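PDB 2GQT: UDP-N-Acetylenolpyruvylglucosamine Reductase from Thermus caldophilus, which catalyses the NADPH-dependent, FAD-assisted reduction of UDP-N-acetylenolpyruvylglucosamine to UDP-N-acetylmuramate, a step in building the bacterial cell wall. Local coordinates for residues S49-L54 / E263-P268; K75-A80 / V162-L167; G98-L103 / R179-V184. All coordinates share one frame; numbering follows the deposited sequence.

Contact 1. Residues S49-L54 / E263-P268. With FAD (flavin-adenine dinucleotide), chain C.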
loop_
_atom_site.group_PDB
_atom_site.type_symbol
_atom_site.label_atom_id
_atom_site.label_comp_id
_atom_site.label_asym_id
_atom_site.label_seq_id
_atom_site.Cartn_x
_atom_site.Cartn_y
_atom_site.Cartn_z
ATOM N N SER A 49 4.041 0.958 -1.953
ATOM C CA SER A 49 3.206 1.798 -2.803
ATOM C C SER A 49 2.562 2.978 -2.089
ATOM O O SER A 49 1.926 3.797 -2.741
ATOM C CB SER A 49 2.142 0.968 -3.542
ATOM O OG SER A 49 1.160 0.430 -2.662
ATOM N N ASN A 50 2.716 3.077 -0.769
ATOM C CA ASN A 50 2.268 4.286 -0.066
ATOM C C ASN A 50 3.383 5.032 0.663
ATOM O O ASN A 50 3.104 5.941 1.459
ATOM C CB ASN A 50 1.108 4.002 0.897
ATOM C CG ASN A 50 0.378 5.281 1.320
ATOM O OD1 ASN A 50 0.156 5.529 2.506
ATOM N ND2 ASN A 50 0.049 6.119 0.347
ATOM N N LEU A 51 4.633 4.680 0.366
ATOM C CA LEU A 51 5.778 5.230 1.094
ATOM C C LEU A 51 6.539 6.298 0.340
ATOM O O LEU A 51 6.894 6.119 -0.830
ATOM C CB LEU A 51 6.771 4.123 1.462
ATOM C CG LEU A 51 6.244 3.044 2.414
ATOM C CD1 LEU A 51 7.301 1.989 2.637
ATOM C CD2 LEU A 51 5.797 3.617 3.745
ATOM N N LEU A 52 6.794 7.396 1.040
ATOM C CA LEU A 52 7.796 8.370 0.633
ATOM C C LEU A 52 8.995 8.201 1.573
ATOM O O LEU A 52 8.953 8.607 2.725
ATOM C CB LEU A 52 7.226 9.792 0.713
ATOM C CG LEU A 52 8.195 10.959 0.507
ATOM C CD1 LEU A 52 8.999 10.803 -0.768
ATOM C CD2 LEU A 52 7.460 12.287 0.528
ATOM N N VAL A 53 10.043 7.554 1.084
ATOM C CA VAL A 53 11.216 7.280 1.905
ATOM C C VAL A 53 12.257 8.337 1.616
ATOM O O VAL A 53 12.610 8.564 0.463
ATOM C CB VAL A 53 11.782 5.867 1.650
ATOM C CG1 VAL A 53 12.998 5.621 2.547
ATOM C CG2 VAL A 53 10.702 4.815 1.897
ATOM N N LEU A 54 12.726 8.989 2.675
ATOM C CA LEU A 54 13.677 10.081 2.541
ATOM C C LEU A 54 15.054 9.586 2.113
ATOM O O LEU A 54 15.373 8.390 2.212
ATOM C CB LEU A 54 13.690 10.953 3.807
ATOM C CG LEU A 54 12.324 11.600 4.121
ATOM C CD1 LEU A 54 12.437 12.709 5.136
ATOM C CD2 LEU A 54 11.610 12.114 2.869
ATOM N N GLU A 263 -1.322 11.876 1.967
ATOM C CA GLU A 263 -1.828 10.513 2.091
ATOM C C GLU A 263 -0.649 9.549 2.295
ATOM O O GLU A 263 -0.763 8.563 3.030
ATOM C CB GLU A 263 -2.638 10.146 0.845
ATOM C CG GLU A 263 -3.193 8.724 0.807
ATOM C CD GLU A 263 -4.383 8.488 1.735
ATOM O OE1 GLU A 263 -4.711 9.362 2.558
ATOM O OE2 GLU A 263 -4.989 7.400 1.654
ATOM N N TRP A 264 0.483 9.843 1.653
ATOM C CA TRP A 264 1.685 9.026 1.819
ATOM C C TRP A 264 2.173 9.025 3.245
ATOM O O TRP A 264 2.029 10.016 3.961
ATOM C CB TRP A 264 2.852 9.551 1.000
ATOM C CG TRP A 264 2.651 9.616 -0.440
ATOM C CD1 TRP A 264 1.908 8.779 -1.217
ATOM C CD2 TRP A 264 3.246 10.565 -1.317
ATOM N NE1 TRP A 264 1.987 9.170 -2.536
ATOM C CE2 TRP A 264 2.815 10.260 -2.622
ATOM C CE3 TRP A 264 4.103 11.655 -1.121
ATOM C CZ2 TRP A 264 3.201 11.011 -3.725
ATOM C CZ3 TRP A 264 4.490 12.396 -2.215
ATOM C CH2 TRP A 264 4.047 12.067 -3.502
ATOM N N GLU A 265 2.795 7.924 3.632
ATOM C CA GLU A 265 3.551 7.871 4.861
ATOM C C GLU A 265 5.012 8.129 4.554
ATOM O O GLU A 265 5.566 7.550 3.614
ATOM C CB GLU A 265 3.402 6.501 5.485
ATOM C CG GLU A 265 4.173 6.326 6.775
ATOM C CD GLU A 265 3.966 4.962 7.392
ATOM O OE1 GLU A 265 3.028 4.248 6.975
ATOM O OE2 GLU A 265 4.744 4.613 8.302
ATOM N N VAL A 266 5.625 8.995 5.353
ATOM C CA VAL A 266 7.028 9.349 5.217
ATOM C C VAL A 266 7.874 8.501 6.172
ATOM O O VAL A 266 7.551 8.368 7.351
ATOM C CB VAL A 266 7.269 10.861 5.486
ATOM C CG1 VAL A 266 8.750 11.195 5.390
ATOM C CG2 VAL A 266 6.462 11.721 4.512
ATOM N N TRP A 267 8.941 7.912 5.633
ATOM C CA TRP A 267 9.975 7.233 6.409
ATOM C C TRP A 267 11.260 8.043 6.254
ATOM O O TRP A 267 11.564 8.483 5.156
ATOM C CB TRP A 267 10.219 5.842 5.830
ATOM C CG TRP A 267 9.229 4.793 6.207
ATOM C CD1 TRP A 267 8.006 4.966 6.801
ATOM C CD2 TRP A 267 9.367 3.389 5.972
ATOM N NE1 TRP A 267 7.394 3.747 6.977
ATOM C CE2 TRP A 267 8.207 2.764 6.472
ATOM C CE3 TRP A 267 10.370 2.598 5.396
ATOM C CZ2 TRP A 267 8.018 1.378 6.406
ATOM C CZ3 TRP A 267 10.188 1.223 5.339
ATOM C CH2 TRP A 267 9.020 0.627 5.843
ATOM N N PRO A 268 12.042 8.227 7.341
ATOM C CA PRO A 268 11.824 7.725 8.697
ATOM C C PRO A 268 10.699 8.448 9.418
ATOM O O PRO A 268 10.251 7.985 10.465
ATOM C CB PRO A 268 13.164 7.995 9.394
ATOM C CG PRO A 268 13.777 9.092 8.660
ATOM C CD PRO A 268 13.294 9.004 7.240
ATOM O OXT PRO A 268 10.204 9.485 8.969
HETATM P PA FAD C . 3.672 -0.103 1.875
HETATM O O1A FAD C . 3.626 1.134 1.078
HETATM O O2A FAD C . 4.822 -1.027 1.752
HETATM O O5B FAD C . 3.492 0.217 3.419
HETATM C C5B FAD C . 2.433 1.086 3.838
HETATM C C4B FAD C . 2.230 0.967 5.332
HETATM O O4B FAD C . 1.778 -0.371 5.629
HETATM C C3B FAD C . 3.502 1.186 6.164
HETATM O O3B FAD C . 3.111 1.758 7.413
HETATM C C2B FAD C . 4.005 -0.238 6.368
HETATM O O2B FAD C . 4.819 -0.360 7.534
HETATM C C1B FAD C . 2.698 -0.974 6.573
HETATM N N9A FAD C . 2.736 -2.425 6.298
HETATM C C8A FAD C . 3.052 -3.017 5.135
HETATM N N7A FAD C . 2.944 -4.340 5.278
HETATM C C5A FAD C . 2.530 -4.590 6.526
HETATM C C6A FAD C . 2.260 -5.748 7.266
HETATM N N6A FAD C . 2.354 -6.980 6.748
HETATM N N1A FAD C . 1.865 -5.611 8.547
HETATM C C2A FAD C . 1.754 -4.401 9.114
HETATM N N3A FAD C . 2.013 -3.271 8.462
HETATM C C4A FAD C . 2.406 -3.364 7.177
HETATM N N1 FAD C . -4.657 3.194 -1.883
HETATM C C2 FAD C . -6.017 3.080 -1.696
HETATM O O2 FAD C . -6.471 3.005 -0.564
HETATM N N3 FAD C . -6.872 3.080 -2.795
HETATM C C4 FAD C . -6.391 3.166 -4.095
HETATM O O4 FAD C . -7.180 3.151 -5.046
HETATM C C4X FAD C . -5.013 3.270 -4.275
HETATM N N5 FAD C . -4.486 3.369 -5.561
HETATM C C5X FAD C . -3.096 3.406 -5.733
HETATM C C6 FAD C . -2.576 3.436 -7.027
HETATM C C7 FAD C . -1.201 3.460 -7.239
HETATM C C7M FAD C . -0.653 3.480 -8.671
HETATM C C8 FAD C . -0.341 3.463 -6.135
HETATM C C8M FAD C . 1.179 3.495 -6.347
HETATM C C9 FAD C . -0.862 3.442 -4.843
HETATM C C9A FAD C . -2.239 3.413 -4.625
HETATM N N10 FAD C . -2.778 3.391 -3.328
HETATM C C10 FAD C . -4.157 3.285 -3.168
HETATM C "C1'" FAD C . -1.923 3.500 -2.116
HETATM C "C2'" FAD C . -1.363 2.141 -1.667
HETATM O "O2'" FAD C . -1.416 1.184 -2.744
HETATM C "C3'" FAD C . -2.122 1.563 -0.471
HETATM O "O3'" FAD C . -1.996 2.444 0.654
HETATM C "C4'" FAD C . -1.630 0.154 -0.113
HETATM O "O4'" FAD C . -2.511 -0.419 0.856
HETATM C "C5'" FAD C . -0.204 0.125 0.430
HETATM O "O5'" FAD C . 0.177 -1.248 0.519
HETATM P P FAD C . 1.712 -1.652 0.350
HETATM O O1P FAD C . 1.782 -3.113 0.542
HETATM O O2P FAD C . 2.306 -1.047 -0.861
HETATM O O3P FAD C . 2.301 -0.950 1.669
#
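Leu51 lays its CD1 methyl over one face of the Trp267 indole, 3.8 Å from the centroid of the six-membered ring, a CH-pi contact only 7° off the ring normal. CD2 of the same leucine reaches the pyrrole side, 3.6 Å from Trp267 NE1. Arg43 adds a cation-pi contact to this indole. The edge of the ring is polar: Glu265 OE2 and FAD O2B lie there in its plane, and Trp267 NE1 donates to Glu265 OE2 over 3.1 Å. At the Trp264 indole, the Asn50 side-chain amide meets the edge, while Leu52 CD2 approaches CE3 obliquely at 3.8 Å. These side chains grow from a two-stranded parallel sheet, 51-53 beside the C-terminal strand 265-267, which joins the FAD-binding part of the chain to its C-terminal part. Four backbone bonds hold it, from Glu265 N to Asn50 O through to Leu54 N to Trp267 O. Glutamate suits position 265 because its extended chain carries two acceptors: besides OE2 on the indole, OE1 accepts from FAD O3B at 2.5 Å. Just before the sheet, Ser49 N and OG both donate to FAD O2P, and Asn50 N donates to FAD O1A at 2.8 Å.

Contact 2. Residues K75-A80 / V162-L167. With FAD (flavin-adenine dinucleotide), chain C.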
loop_
_atom_site.group_PDB
_atom_site.type_symbol
_atom_site.label_atom_id
_atom_site.label_comp_id
_atom_site.label_asym_id
_atom_site.label_seq_id
_atom_site.Cartn_x
_atom_site.Cartn_y
_atom_site.Cartn_z
ATOM N N LYS A 75 -9.915 -19.817 -0.257
ATOM C CA LYS A 75 -10.933 -20.347 0.640
ATOM C C LYS A 75 -10.339 -20.720 2.000
ATOM O O LYS A 75 -11.003 -21.355 2.830
ATOM C CB LYS A 75 -11.634 -21.542 -0.013
ATOM C CG LYS A 75 -12.482 -21.161 -1.226
ATOM C CD LYS A 75 -13.079 -22.383 -1.910
ATOM C CE LYS A 75 -14.052 -21.987 -3.009
ATOM N NZ LYS A 75 -15.197 -21.184 -2.493
ATOM N N GLY A 76 -9.091 -20.314 2.223
ATOM C CA GLY A 76 -8.418 -20.552 3.497
ATOM C C GLY A 76 -7.557 -19.368 3.883
ATOM O O GLY A 76 -7.968 -18.219 3.735
ATOM N N TRP A 77 -6.364 -19.649 4.387
ATOM C CA TRP A 77 -5.472 -18.578 4.802
ATOM C C TRP A 77 -4.688 -18.020 3.629
ATOM O O TRP A 77 -4.235 -18.766 2.741
ATOM C CB TRP A 77 -4.539 -19.062 5.910
ATOM C CG TRP A 77 -5.257 -19.205 7.221
ATOM C CD1 TRP A 77 -5.795 -20.345 7.747
ATOM C CD2 TRP A 77 -5.556 -18.155 8.145
ATOM N NE1 TRP A 77 -6.395 -20.069 8.952
ATOM C CE2 TRP A 77 -6.264 -18.731 9.219
ATOM C CE3 TRP A 77 -5.282 -16.776 8.172
ATOM C CZ2 TRP A 77 -6.692 -17.980 10.323
ATOM C CZ3 TRP A 77 -5.715 -16.030 9.261
ATOM C CH2 TRP A 77 -6.422 -16.631 10.313
ATOM N N VAL A 78 -4.542 -16.698 3.645
ATOM C CA VAL A 78 -3.875 -15.952 2.598
ATOM C C VAL A 78 -2.723 -15.189 3.242
ATOM O O VAL A 78 -2.940 -14.357 4.116
ATOM C CB VAL A 78 -4.872 -14.968 1.918
ATOM C CG1 VAL A 78 -4.175 -14.013 0.963
ATOM C CG2 VAL A 78 -5.989 -15.733 1.207
ATOM N N GLY A 79 -1.495 -15.474 2.841
ATOM C CA GLY A 79 -0.338 -14.817 3.431
ATOM C C GLY A 79 -0.306 -13.320 3.180
ATOM O O GLY A 79 -0.692 -12.858 2.117
ATOM N N ALA A 80 0.162 -12.560 4.168
ATOM C CA ALA A 80 0.165 -11.101 4.058
ATOM C C ALA A 80 1.152 -10.551 3.035
ATOM O O ALA A 80 1.010 -9.409 2.598
ATOM C CB ALA A 80 0.409 -10.476 5.405
ATOM N N VAL A 162 0.833 -7.721 10.249
ATOM C CA VAL A 162 -0.164 -8.595 9.639
ATOM C C VAL A 162 0.577 -9.707 8.899
ATOM O O VAL A 162 1.446 -9.429 8.075
ATOM C CB VAL A 162 -1.060 -7.816 8.672
ATOM C CG1 VAL A 162 -2.070 -8.742 7.989
ATOM C CG2 VAL A 162 -1.761 -6.671 9.407
ATOM N N THR A 163 0.262 -10.953 9.232
ATOM C CA THR A 163 0.989 -12.091 8.673
ATOM C C THR A 163 0.148 -12.945 7.725
ATOM O O THR A 163 0.701 -13.588 6.828
ATOM C CB THR A 163 1.552 -12.986 9.786
ATOM O OG1 THR A 163 0.517 -13.256 10.739
ATOM C CG2 THR A 163 2.697 -12.282 10.483
ATOM N N ARG A 164 -1.172 -12.914 7.899
ATOM C CA ARG A 164 -2.075 -13.819 7.195
ATOM C C ARG A 164 -3.502 -13.324 7.378
ATOM O O ARG A 164 -3.816 -12.771 8.425
ATOM C CB ARG A 164 -1.978 -15.175 7.905
ATOM C CG ARG A 164 -1.978 -16.412 7.093
ATOM C CD ARG A 164 -1.447 -17.505 8.011
ATOM N NE ARG A 164 -0.142 -17.918 7.534
ATOM C CZ ARG A 164 1.015 -17.854 8.188
ATOM N NH1 ARG A 164 1.113 -17.412 9.437
ATOM N NH2 ARG A 164 2.100 -18.279 7.566
ATOM N N VAL A 165 -4.368 -13.553 6.397
ATOM C CA VAL A 165 -5.781 -13.203 6.519
ATOM C C VAL A 165 -6.678 -14.321 5.992
ATOM O O VAL A 165 -6.227 -15.182 5.228
ATOM C CB VAL A 165 -6.137 -11.876 5.781
ATOM C CG1 VAL A 165 -5.251 -10.726 6.234
ATOM C CG2 VAL A 165 -6.085 -12.039 4.263
ATOM N N ARG A 166 -7.946 -14.269 6.379
ATOM C CA ARG A 166 -9.002 -15.026 5.735
ATOM C C ARG A 166 -9.889 -14.008 5.060
ATOM O O ARG A 166 -10.236 -12.994 5.656
ATOM C CB ARG A 166 -9.817 -15.831 6.742
ATOM C CG ARG A 166 -9.031 -16.843 7.545
ATOM C CD ARG A 166 -9.978 -17.727 8.314
ATOM N NE ARG A 166 -10.847 -18.425 7.371
ATOM C CZ ARG A 166 -10.679 -19.685 6.963
ATOM N NH1 ARG A 166 -9.710 -20.427 7.476
ATOM N NH2 ARG A 166 -11.511 -20.209 6.069
ATOM N N LEU A 167 -10.265 -14.297 3.822
ATOM C CA LEU A 167 -11.073 -13.395 3.022
ATOM C C LEU A 167 -12.553 -13.740 3.100
ATOM O O LEU A 167 -12.929 -14.906 3.296
ATOM C CB LEU A 167 -10.593 -13.404 1.565
ATOM C CG LEU A 167 -9.139 -13.000 1.307
ATOM C CD1 LEU A 167 -8.787 -13.216 -0.159
ATOM C CD2 LEU A 167 -8.860 -11.557 1.696
HETATM P PA FAD C . 3.672 -0.103 1.875
HETATM O O1A FAD C . 3.626 1.134 1.078
HETATM O O2A FAD C . 4.822 -1.027 1.752
HETATM O O5B FAD C . 3.492 0.217 3.419
HETATM C C5B FAD C . 2.433 1.086 3.838
HETATM C C4B FAD C . 2.230 0.967 5.332
HETATM O O4B FAD C . 1.778 -0.371 5.629
HETATM C C3B FAD C . 3.502 1.186 6.164
HETATM O O3B FAD C . 3.111 1.758 7.413
HETATM C C2B FAD C . 4.005 -0.238 6.368
HETATM O O2B FAD C . 4.819 -0.360 7.534
HETATM C C1B FAD C . 2.698 -0.974 6.573
HETATM N N9A FAD C . 2.736 -2.425 6.298
HETATM C C8A FAD C . 3.052 -3.017 5.135
HETATM N N7A FAD C . 2.944 -4.340 5.278
HETATM C C5A FAD C . 2.530 -4.590 6.526
HETATM C C6A FAD C . 2.260 -5.748 7.266
HETATM N N6A FAD C . 2.354 -6.980 6.748
HETATM N N1A FAD C . 1.865 -5.611 8.547
HETATM C C2A FAD C . 1.754 -4.401 9.114
HETATM N N3A FAD C . 2.013 -3.271 8.462
HETATM C C4A FAD C . 2.406 -3.364 7.177
HETATM N N1 FAD C . -4.657 3.194 -1.883
HETATM C C2 FAD C . -6.017 3.080 -1.696
HETATM O O2 FAD C . -6.471 3.005 -0.564
HETATM N N3 FAD C . -6.872 3.080 -2.795
HETATM C C4 FAD C . -6.391 3.166 -4.095
HETATM O O4 FAD C . -7.180 3.151 -5.046
HETATM C C4X FAD C . -5.013 3.270 -4.275
HETATM N N5 FAD C . -4.486 3.369 -5.561
HETATM C C5X FAD C . -3.096 3.406 -5.733
HETATM C C6 FAD C . -2.576 3.436 -7.027
HETATM C C7 FAD C . -1.201 3.460 -7.239
HETATM C C7M FAD C . -0.653 3.480 -8.671
HETATM C C8 FAD C . -0.341 3.463 -6.135
HETATM C C8M FAD C . 1.179 3.495 -6.347
HETATM C C9 FAD C . -0.862 3.442 -4.843
HETATM C C9A FAD C . -2.239 3.413 -4.625
HETATM N N10 FAD C . -2.778 3.391 -3.328
HETATM C C10 FAD C . -4.157 3.285 -3.168
HETATM C "C1'" FAD C . -1.923 3.500 -2.116
HETATM C "C2'" FAD C . -1.363 2.141 -1.667
HETATM O "O2'" FAD C . -1.416 1.184 -2.744
HETATM C "C3'" FAD C . -2.122 1.563 -0.471
HETATM O "O3'" FAD C . -1.996 2.444 0.654
HETATM C "C4'" FAD C . -1.630 0.154 -0.113
HETATM O "O4'" FAD C . -2.511 -0.419 0.856
HETATM C "C5'" FAD C . -0.204 0.125 0.430
HETATM O "O5'" FAD C . 0.177 -1.248 0.519
HETATM P P FAD C . 1.712 -1.652 0.350
HETATM O O1P FAD C . 1.782 -3.113 0.542
HETATM O O2P FAD C . 2.306 -1.047 -0.861
HETATM O O3P FAD C . 2.301 -0.950 1.669
HETATM O O HOH W 1 -9.959 -16.852 2.605
#
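Arg166 uses its aliphatic chain, more than its charge, against Trp77: CG stands over the centre of the indole six-membered ring, 3.5 Å from the centroid and 2° off the ring normal. The chain is bent at chi3, and the guanidinium plane stands 83° from the indole, with NH1 3.6 Å from Trp77 NE1; any cation-pi attraction is long and at most weak. Arg164 CG adds an oblique contact to Trp77 CE3 at 3.5 Å, its own guanidinium being held by salt bridges to Glu68 and Glu132. Long arginine chains suit this partly exposed face, since methylenes can lie against the indole while the guanidinium groups find polar partners or lie beside the ring.

The strands that carry these side chains are antiparallel. Val78 and Val165 form a hydrogen-bonded pair, each N donating to the other's O, and Val78 CB touches Val165 CG2 at 3.9 Å. Next along, Gly79 CA pairs closely with Arg164 CA, 4.3 Å away. Water 1 lies 2.7 Å from Gly76 O and accepts from Leu167 N. At the other end, next to Ala80, Val162 N donates to FAD N1A and Val162 O accepts from FAD N6A, so backbone atoms make its hydrogen bonds to the adenine. Strand 161-171 pairs also with strand 128-135, and helix 109-114 packs on the face of Val165, Val113 touching Val162 and Val165.

Contact 3. Residues G98-L103 / R179-V184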
loop_
_atom_site.group_PDB
_atom_site.type_symbol
_atom_site.label_atom_id
_atom_site.label_comp_id
_atom_site.label_asym_id
_atom_site.label_seq_id
_atom_site.Cartn_x
_atom_site.Cartn_y
_atom_site.Cartn_z
ATOM N N GLY A 98 -15.904 -10.242 -4.159
ATOM C CA GLY A 98 -15.599 -9.556 -2.914
ATOM C C GLY A 98 -14.349 -8.707 -2.977
ATOM O O GLY A 98 -14.101 -7.890 -2.093
ATOM N N LEU A 99 -13.547 -8.898 -4.024
ATOM C CA LEU A 99 -12.319 -8.116 -4.182
ATOM C C LEU A 99 -12.354 -7.132 -5.349
ATOM O O LEU A 99 -11.378 -6.415 -5.560
ATOM C CB LEU A 99 -11.100 -9.037 -4.328
ATOM C CG LEU A 99 -10.860 -10.111 -3.266
ATOM C CD1 LEU A 99 -9.598 -10.878 -3.614
ATOM C CD2 LEU A 99 -10.752 -9.531 -1.861
ATOM N N GLU A 100 -13.458 -7.089 -6.099
ATOM C CA GLU A 100 -13.494 -6.313 -7.337
ATOM C C GLU A 100 -13.169 -4.835 -7.120
ATOM O O GLU A 100 -12.517 -4.204 -7.955
ATOM C CB GLU A 100 -14.848 -6.432 -8.037
ATOM C CG GLU A 100 -15.278 -7.836 -8.393
ATOM C CD GLU A 100 -16.212 -8.442 -7.369
ATOM O OE1 GLU A 100 -15.987 -8.233 -6.164
ATOM O OE2 GLU A 100 -17.183 -9.124 -7.774
ATOM N N GLY A 101 -13.634 -4.292 -5.999
ATOM C CA GLY A 101 -13.417 -2.888 -5.676
ATOM C C GLY A 101 -11.990 -2.537 -5.302
ATOM O O GLY A 101 -11.668 -1.371 -5.097
ATOM N N LEU A 102 -11.131 -3.555 -5.221
ATOM C CA LEU A 102 -9.725 -3.359 -4.864
ATOM C C LEU A 102 -8.818 -3.436 -6.092
ATOM O O LEU A 102 -7.604 -3.340 -5.964
ATOM C CB LEU A 102 -9.305 -4.381 -3.799
ATOM C CG LEU A 102 -10.239 -4.463 -2.587
ATOM C CD1 LEU A 102 -9.811 -5.567 -1.646
ATOM C CD2 LEU A 102 -10.336 -3.125 -1.845
ATOM N N LEU A 103 -9.406 -3.601 -7.275
ATOM C CA LEU A 103 -8.632 -3.561 -8.510
ATOM C C LEU A 103 -7.893 -2.238 -8.638
ATOM O O LEU A 103 -8.450 -1.163 -8.375
ATOM C CB LEU A 103 -9.547 -3.774 -9.721
ATOM C CG LEU A 103 -8.912 -3.788 -11.118
ATOM C CD1 LEU A 103 -7.977 -4.990 -11.295
ATOM C CD2 LEU A 103 -9.983 -3.814 -12.191
ATOM N N ARG A 179 -17.336 -8.058 -15.167
ATOM C CA ARG A 179 -18.071 -6.840 -15.488
ATOM C C ARG A 179 -17.926 -5.779 -14.386
ATOM O O ARG A 179 -17.757 -4.589 -14.676
ATOM C CB ARG A 179 -19.543 -7.151 -15.801
ATOM C CG ARG A 179 -19.746 -7.745 -17.196
ATOM C CD ARG A 179 -21.214 -7.948 -17.579
ATOM N NE ARG A 179 -21.855 -9.020 -16.814
ATOM C CZ ARG A 179 -22.829 -8.843 -15.924
ATOM N NH1 ARG A 179 -23.302 -7.631 -15.659
ATOM N NH2 ARG A 179 -23.336 -9.890 -15.294
ATOM N N ARG A 180 -17.981 -6.212 -13.127
ATOM C CA ARG A 180 -17.791 -5.294 -11.990
ATOM C C ARG A 180 -16.385 -4.691 -11.997
ATOM O O ARG A 180 -16.205 -3.482 -11.788
ATOM C CB ARG A 180 -18.071 -6.000 -10.659
ATOM C CG ARG A 180 -19.554 -6.241 -10.444
ATOM C CD ARG A 180 -19.840 -7.555 -9.738
ATOM N NE ARG A 180 -19.697 -7.472 -8.288
ATOM C CZ ARG A 180 -20.679 -7.149 -7.444
ATOM N NH1 ARG A 180 -21.890 -6.851 -7.895
ATOM N NH2 ARG A 180 -20.444 -7.115 -6.139
ATOM N N MET A 181 -15.404 -5.538 -12.276
ATOM C CA MET A 181 -14.013 -5.117 -12.380
ATOM C C MET A 181 -13.816 -4.131 -13.534
ATOM O O MET A 181 -13.054 -3.175 -13.412
ATOM C CB MET A 181 -13.126 -6.344 -12.556
ATOM C CG MET A 181 -12.999 -7.162 -11.294
ATOM S SD MET A 181 -12.369 -8.822 -11.568
ATOM C CE MET A 181 -10.713 -8.492 -12.177
ATOM N N ALA A 182 -14.530 -4.342 -14.639
ATOM C CA ALA A 182 -14.449 -3.443 -15.786
ATOM C C ALA A 182 -14.908 -2.036 -15.422
ATOM O O ALA A 182 -14.348 -1.055 -15.909
ATOM C CB ALA A 182 -15.260 -3.984 -16.954
ATOM N N GLU A 183 -15.912 -1.923 -14.558
ATOM C CA GLU A 183 -16.352 -0.603 -14.118
ATOM C C GLU A 183 -15.287 0.053 -13.248
ATOM O O GLU A 183 -15.058 1.254 -13.352
ATOM C CB GLU A 183 -17.710 -0.652 -13.403
ATOM C CG GLU A 183 -18.165 0.681 -12.754
ATOM C CD GLU A 183 -18.058 1.924 -13.664
ATOM O OE1 GLU A 183 -18.210 1.809 -14.897
ATOM O OE2 GLU A 183 -17.815 3.030 -13.136
ATOM N N VAL A 184 -14.627 -0.735 -12.399
ATOM C CA VAL A 184 -13.539 -0.193 -11.579
ATOM C C VAL A 184 -12.414 0.325 -12.470
ATOM O O VAL A 184 -11.901 1.432 -12.258
ATOM C CB VAL A 184 -13.013 -1.221 -10.553
ATOM C CG1 VAL A 184 -11.904 -0.606 -9.696
ATOM C CG2 VAL A 184 -14.147 -1.691 -9.669
HETATM O O HOH W 2 -17.903 -7.310 -4.474
#
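The buried carboxylate of Glu100 meets Arg180, whose guanidinium, with water 2, forms the solvent side of this contact, whereas Leu103, Met181 and Val184 close its packed side. In the packed part, Leu103 CD2 sits against the helix backbone, 3.4 Å from Met181 O, and Leu103 CB meets Val184 CG1 at 3.9 Å. Val184 turns its other methyl, CG2, to Glu100 O at 3.5 Å. Met181 CG lies 3.8 Å from Glu100 CG, the two side chains crossing at about a right angle. An unbranched apolar chain suits Met181, which meets Leu103 and Glu100 through CB and CG and also packs on Gln89 and Ala92 of helix 84-93.

The arrangement is a short 3-10 turn, 100-102, docked on helix 174-187 through Arg180, Met181 and Val184, which fall on one side of the helix. It brings a loop of the FAD-binding part of the chain against a helix of the C-terminal part.

At the exposed end, around Arg180, the contact becomes polar and takes in a water. Arg180 NE donates to Glu100 OE2 at 3.1 Å in a salt bridge, reaching the oxygen from above the carboxylate plane, 67° out of it. Ser97 OG also bonds to OE2. Glu100 OE1 takes the N-H of Gly98 at 2.8 Å and a proton from water 2, which in turn accepts from Arg180 NH2. The Glu100 chain is bent at chi2 (97°), which sets CD; the carboxylate bonds both its own loop and the arginine. An alanine in place of Glu100 would probably leave Arg180 NE and Gly98 N without this acceptor and lose the packing of CG against Met181 CG and Arg180 CB. Glycine is called for at position 98, whose backbone angles would jam a CB against the preceding carbonyl. Arg180 keeps its methylenes near the loop, CB lying 4.0 Å from Glu100 CG.

In the fold
All three contacts are partly buried. Contact 1 lies nearest the middle, its centre about 10 Å from the chain's centre, with mostly buried residues round FAD and an exposed one, Pro268, at its end. Contacts 2 and 3 lie farther out, at about 16 and 18 Å between the same centres, with the exposed Lys75 and Arg180 at their margins. Contacts 1 and 2 are strand pairings, parallel and antiparallel, and each holds a different part of FAD: phosphates and sugar hydroxyls in one, adenine in the other. Contact 3 instead sets a turn on a helix with apolar packing and an ion pair. Helix 174-187 follows strand 161-171 in the chain. Contacts 2 and 3 also touch, Leu167 CD1 lying 4.2 Å from Leu99 CD1.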